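Local coordinates for glucan-binding protein C, GbpC (Streptococcus mutans UA159, PDB 5UQZ) that probably binds glucan at the streptococcal cell surface and mediates both sucrose-independent and sucrose-dependent adherence, the piece here containing its calcium-binding, beta-supersandwich part, at residues L225-W228 with G233-V236; G317-D320 with P324-I327. All coordinates share one frame; numbering follows the deposited sequence.

Contact 1. Residues L225-W228 with G233-V236; sequences LNHW and GDHV. With CA (calcium ion), chain B.
Asp234 OD1 accepts two bonds: from His227 NE2 at 2.7 Å, and from the Thr229 hydroxyl. The imidazole N-H meets the syn side of the carboxylate from within its own ring plane, though OD1 is approached 23° out of the carboxylate plane. Val236 CG2 sits over the centre of one ring face, 3.4 Å from the His227 centroid, while ND1 is tied to Ser263 O; the bonds at both ring nitrogens fix the imidazole's rotation. In the neighbouring antiparallel hydrogen-bonded pair, Trp228 and His235, whose side chains lie on the sheet face opposite His227 and Val236, Trp228 N to His235 O and His235 N to Trp228 O are both 2.9 Å. With chi1 at 54°, Trp228 CG lies between its backbone N and carbonyl carbon, and the indole lies flat against His235: its five-membered ring makes an offset stack, planes 9° apart, and His235 CB rests over the six-membered ring. Asn226, just before the strand, binds the calcium ion through OD1 at 2.3 Å, its ND2 being held by Gln268 and Asp285. With acceptors at both ring nitrogens, His227 is probably doubly protonated and positively charged, which would favour a charged Asp234.

Contact 2. Residues G317-D320 with P324-I327; sequences GGND and PTTI
Asn319 ND2 lies 3.0 Å from Pro324 O, and the Asn319 side chain crosses that of Thr325 obliquely, with Thr325 OG1 3.6 Å from Asn319 ND2. Two waters fill out this first shell. One accepts from Asn319 N at 2.9 Å and hydrogen-bonds Thr325 OG1 at 2.6 Å; the other accepts from Asn319 ND2 at 3.0 Å and from Thr326 N at 3.1 Å. Backbone and amide of one residue are thus each bridged to the 324-327 segment. The Thr325 hydroxyl reaches its water because OG1 stands anti to the carbonyl carbon (chi1 -63°), and it is also bonded to the Thr186 hydroxyl. Further out, the amide of Asn319 is fixed at both ends: OD1 accepts from His235 ND1, and ND2 donates to Leu323 O in the loop just before Pro324. Such opposed partners set which way round the amide lies. Backbone bonds carry the segments into different sheets, Gly317 and Gly318 pairing with Val236 and Asp234, Thr325 and Ile327 with Ala184 and Ile182. A short loop joins strands 312-319 and 325-329, and waters bridge their facing ends, where the chain passes from one antiparallel sheet to another in the beta-supersandwich of GbpC.

How the contacts relate
Contacts 1 and 2 follow one another along the chain, with centres about 8 Å apart, and meet where strands 233-240 and 312-319 are neighbours in one sheet. His235 ND1 is 2.7 Å from Asn319 OD1, a probable hydrogen bond that joins the stacked imidazole of contact 1 to the amide of contact 2; Trp228 CZ2 packs 3.7 Å from that same oxygen. A second probable bond runs from Asp234 N to Gly318 O, 2.8 Å. The calcium site belongs to contact 1 through Asn226, with Ser224 and Glu237 also binding the ion. His235 NE2 bonds Glu237, linking Asn319 indirectly to that metal ligand, whereas the Thr325 side chain stays about 11 Å from the calcium ion.

Contact 1. Residues L225-W228 with G233-V236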
loop_
_atom_site.group_PDB
_atom_site.type_symbol
_atom_site.label_atom_id
_atom_site.label_comp_id
_atom_site.label_asym_id
_atom_site.label_seq_id
_atom_site.Cartn_x
_atom_site.Cartn_y
_atom_site.Cartn_z
ATOM N N LEU A 225 1.171 -1.866 -4.729
ATOM C CA LEU A 225 2.401 -1.868 -5.529
ATOM C C LEU A 225 2.169 -0.964 -6.734
ATOM O O LEU A 225 1.911 -1.421 -7.866
ATOM C CB LEU A 225 2.820 -3.279 -5.904
ATOM C CG LEU A 225 3.160 -4.185 -4.697
ATOM C CD1 LEU A 225 3.541 -5.561 -5.180
ATOM C CD2 LEU A 225 4.242 -3.610 -3.806
ATOM N N ASN A 226 2.318 0.331 -6.498
ATOM C CA ASN A 226 2.009 1.308 -7.540
ATOM C C ASN A 226 3.052 1.318 -8.649
ATOM O O ASN A 226 4.247 1.222 -8.370
ATOM C CB ASN A 226 1.988 2.735 -6.949
ATOM C CG ASN A 226 1.050 2.868 -5.786
ATOM O OD1 ASN A 226 1.325 2.318 -4.724
ATOM N ND2 ASN A 226 -0.081 3.538 -5.976
ATOM N N HIS A 227 2.571 1.502 -9.878
ATOM C CA HIS A 227 3.432 1.817 -11.000
ATOM C C HIS A 227 2.764 2.991 -11.704
ATOM O O HIS A 227 1.671 2.854 -12.273
ATOM C CB HIS A 227 3.534 0.610 -11.938
ATOM C CG HIS A 227 4.443 0.833 -13.118
ATOM N ND1 HIS A 227 4.829 -0.193 -13.960
ATOM C CD2 HIS A 227 5.055 1.955 -13.586
ATOM C CE1 HIS A 227 5.644 0.285 -14.882
ATOM N NE2 HIS A 227 5.790 1.584 -14.682
ATOM N N TRP A 228 3.379 4.153 -11.646
ATOM C CA TRP A 228 2.883 5.308 -12.379
ATOM C C TRP A 228 3.953 5.823 -13.328
ATOM O O TRP A 228 5.147 5.752 -13.016
ATOM C CB TRP A 228 2.353 6.421 -11.463
ATOM C CG TRP A 228 3.238 6.997 -10.338
ATOM C CD1 TRP A 228 3.151 6.709 -8.987
ATOM C CD2 TRP A 228 4.282 7.978 -10.463
ATOM N NE1 TRP A 228 4.066 7.475 -8.282
ATOM C CE2 TRP A 228 4.766 8.253 -9.162
ATOM C CE3 TRP A 228 4.852 8.652 -11.552
ATOM C CZ2 TRP A 228 5.797 9.166 -8.923
ATOM C CZ3 TRP A 228 5.882 9.564 -11.305
ATOM C CH2 TRP A 228 6.336 9.801 -10.014
ATOM N N GLY A 233 8.393 10.752 -13.783
ATOM C CA GLY A 233 9.045 9.498 -13.424
ATOM C C GLY A 233 8.359 8.291 -14.023
ATOM O O GLY A 233 7.233 8.357 -14.509
ATOM N N ASP A 234 9.073 7.153 -13.952
ATOM C CA ASP A 234 8.500 5.844 -14.223
ATOM C C ASP A 234 8.674 5.094 -12.899
ATOM O O ASP A 234 9.571 4.273 -12.709
ATOM C CB ASP A 234 9.227 5.146 -15.369
ATOM C CG ASP A 234 8.541 3.865 -15.761
ATOM O OD1 ASP A 234 7.356 3.662 -15.432
ATOM O OD2 ASP A 234 9.180 3.037 -16.429
ATOM N N HIS A 235 7.776 5.384 -11.963
ATOM C CA HIS A 235 7.874 4.980 -10.565
ATOM C C HIS A 235 7.260 3.593 -10.407
ATOM O O HIS A 235 6.073 3.415 -10.719
ATOM C CB HIS A 235 7.030 5.976 -9.786
ATOM C CG HIS A 235 6.901 5.667 -8.320
ATOM N ND1 HIS A 235 7.548 6.403 -7.351
ATOM C CD2 HIS A 235 6.158 4.744 -7.653
ATOM C CE1 HIS A 235 7.177 5.977 -6.152
ATOM N NE2 HIS A 235 6.338 4.955 -6.303
ATOM N N VAL A 236 8.050 2.626 -9.945
ATOM C CA VAL A 236 7.576 1.252 -9.822
ATOM C C VAL A 236 7.940 0.735 -8.437
ATOM O O VAL A 236 9.088 0.880 -7.984
ATOM C CB VAL A 236 8.181 0.332 -10.912
ATOM C CG1 VAL A 236 7.511 -1.047 -10.873
ATOM C CG2 VAL A 236 8.126 0.892 -12.307
HETATM CA CA CA B . 2.173 1.966 -2.571
HETATM O O HOH W 1 0.676 3.859 -2.096
HETATM O O HOH W 2 3.139 4.261 -3.180
HETATM O O HOH W 3 2.819 3.417 -0.672
HETATM O O HOH W 4 3.107 0.536 -0.920
#

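Contact 2. Residues G317-D320 with P324-I327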
loop_
_atom_site.group_PDB
_atom_site.type_symbol
_atom_site.label_atom_id
_atom_site.label_comp_id
_atom_site.label_asym_id
_atom_site.label_seq_id
_atom_site.Cartn_x
_atom_site.Cartn_y
_atom_site.Cartn_z
ATOM N N GLY A 317 11.558 2.852 -7.063
ATOM C CA GLY A 317 12.476 3.698 -7.814
ATOM C C GLY A 317 11.824 4.132 -9.105
ATOM O O GLY A 317 10.704 3.744 -9.422
ATOM N N GLY A 318 12.549 4.964 -9.854
ATOM C CA GLY A 318 12.078 5.435 -11.149
ATOM C C GLY A 318 11.660 6.889 -11.202
ATOM O O GLY A 318 11.367 7.387 -12.295
ATOM N N ASN A 319 11.607 7.593 -10.066
ATOM C CA ASN A 319 11.275 9.012 -10.104
ATOM C C ASN A 319 12.369 9.786 -10.813
ATOM O O ASN A 319 13.552 9.411 -10.777
ATOM C CB ASN A 319 11.234 9.589 -8.681
ATOM C CG ASN A 319 9.979 9.203 -7.942
ATOM O OD1 ASN A 319 9.319 8.196 -8.291
ATOM N ND2 ASN A 319 9.669 9.886 -6.866
ATOM N N ASP A 320 11.986 10.923 -11.404
ATOM C CA ASP A 320 12.980 11.851 -11.905
ATOM C C ASP A 320 13.729 12.534 -10.754
ATOM O O ASP A 320 13.274 12.613 -9.595
ATOM C CB ASP A 320 12.326 12.897 -12.808
ATOM C CG ASP A 320 11.990 12.313 -14.189
ATOM O OD1 ASP A 320 12.748 11.430 -14.656
ATOM O OD2 ASP A 320 11.036 12.751 -14.804
ATOM N N PRO A 324 11.244 13.532 -4.591
ATOM C CA PRO A 324 11.608 12.521 -3.579
ATOM C C PRO A 324 10.833 11.228 -3.754
ATOM O O PRO A 324 9.653 11.233 -4.150
ATOM C CB PRO A 324 11.263 13.216 -2.255
ATOM C CG PRO A 324 11.525 14.675 -2.553
ATOM C CD PRO A 324 11.018 14.868 -3.984
ATOM N N THR A 325 11.537 10.116 -3.517
ATOM C CA THR A 325 10.978 8.775 -3.654
ATOM C C THR A 325 10.456 8.330 -2.297
ATOM O O THR A 325 11.188 8.394 -1.304
ATOM C CB THR A 325 12.075 7.810 -4.086
ATOM O OG1 THR A 325 12.546 8.218 -5.382
ATOM C CG2 THR A 325 11.578 6.382 -4.214
ATOM N N THR A 326 9.207 7.867 -2.246
ATOM C CA THR A 326 8.589 7.389 -1.005
ATOM C C THR A 326 7.836 6.105 -1.254
ATOM O O THR A 326 7.359 5.857 -2.363
ATOM C CB THR A 326 7.604 8.433 -0.448
ATOM O OG1 THR A 326 6.576 8.693 -1.406
ATOM C CG2 THR A 326 8.309 9.744 -0.122
ATOM N N ILE A 327 7.633 5.346 -0.182
ATOM C CA ILE A 327 6.721 4.212 -0.179
ATOM C C ILE A 327 6.266 3.972 1.245
ATOM O O ILE A 327 7.086 3.980 2.187
ATOM C CB ILE A 327 7.361 2.940 -0.789
ATOM C CG1 ILE A 327 6.304 1.824 -0.932
ATOM C CG2 ILE A 327 8.570 2.468 -0.026
ATOM C CD1 ILE A 327 6.860 0.533 -1.657
HETATM O O HOH W 5 12.934 6.826 -7.601
HETATM O O HOH W 6 7.718 9.038 -4.705
#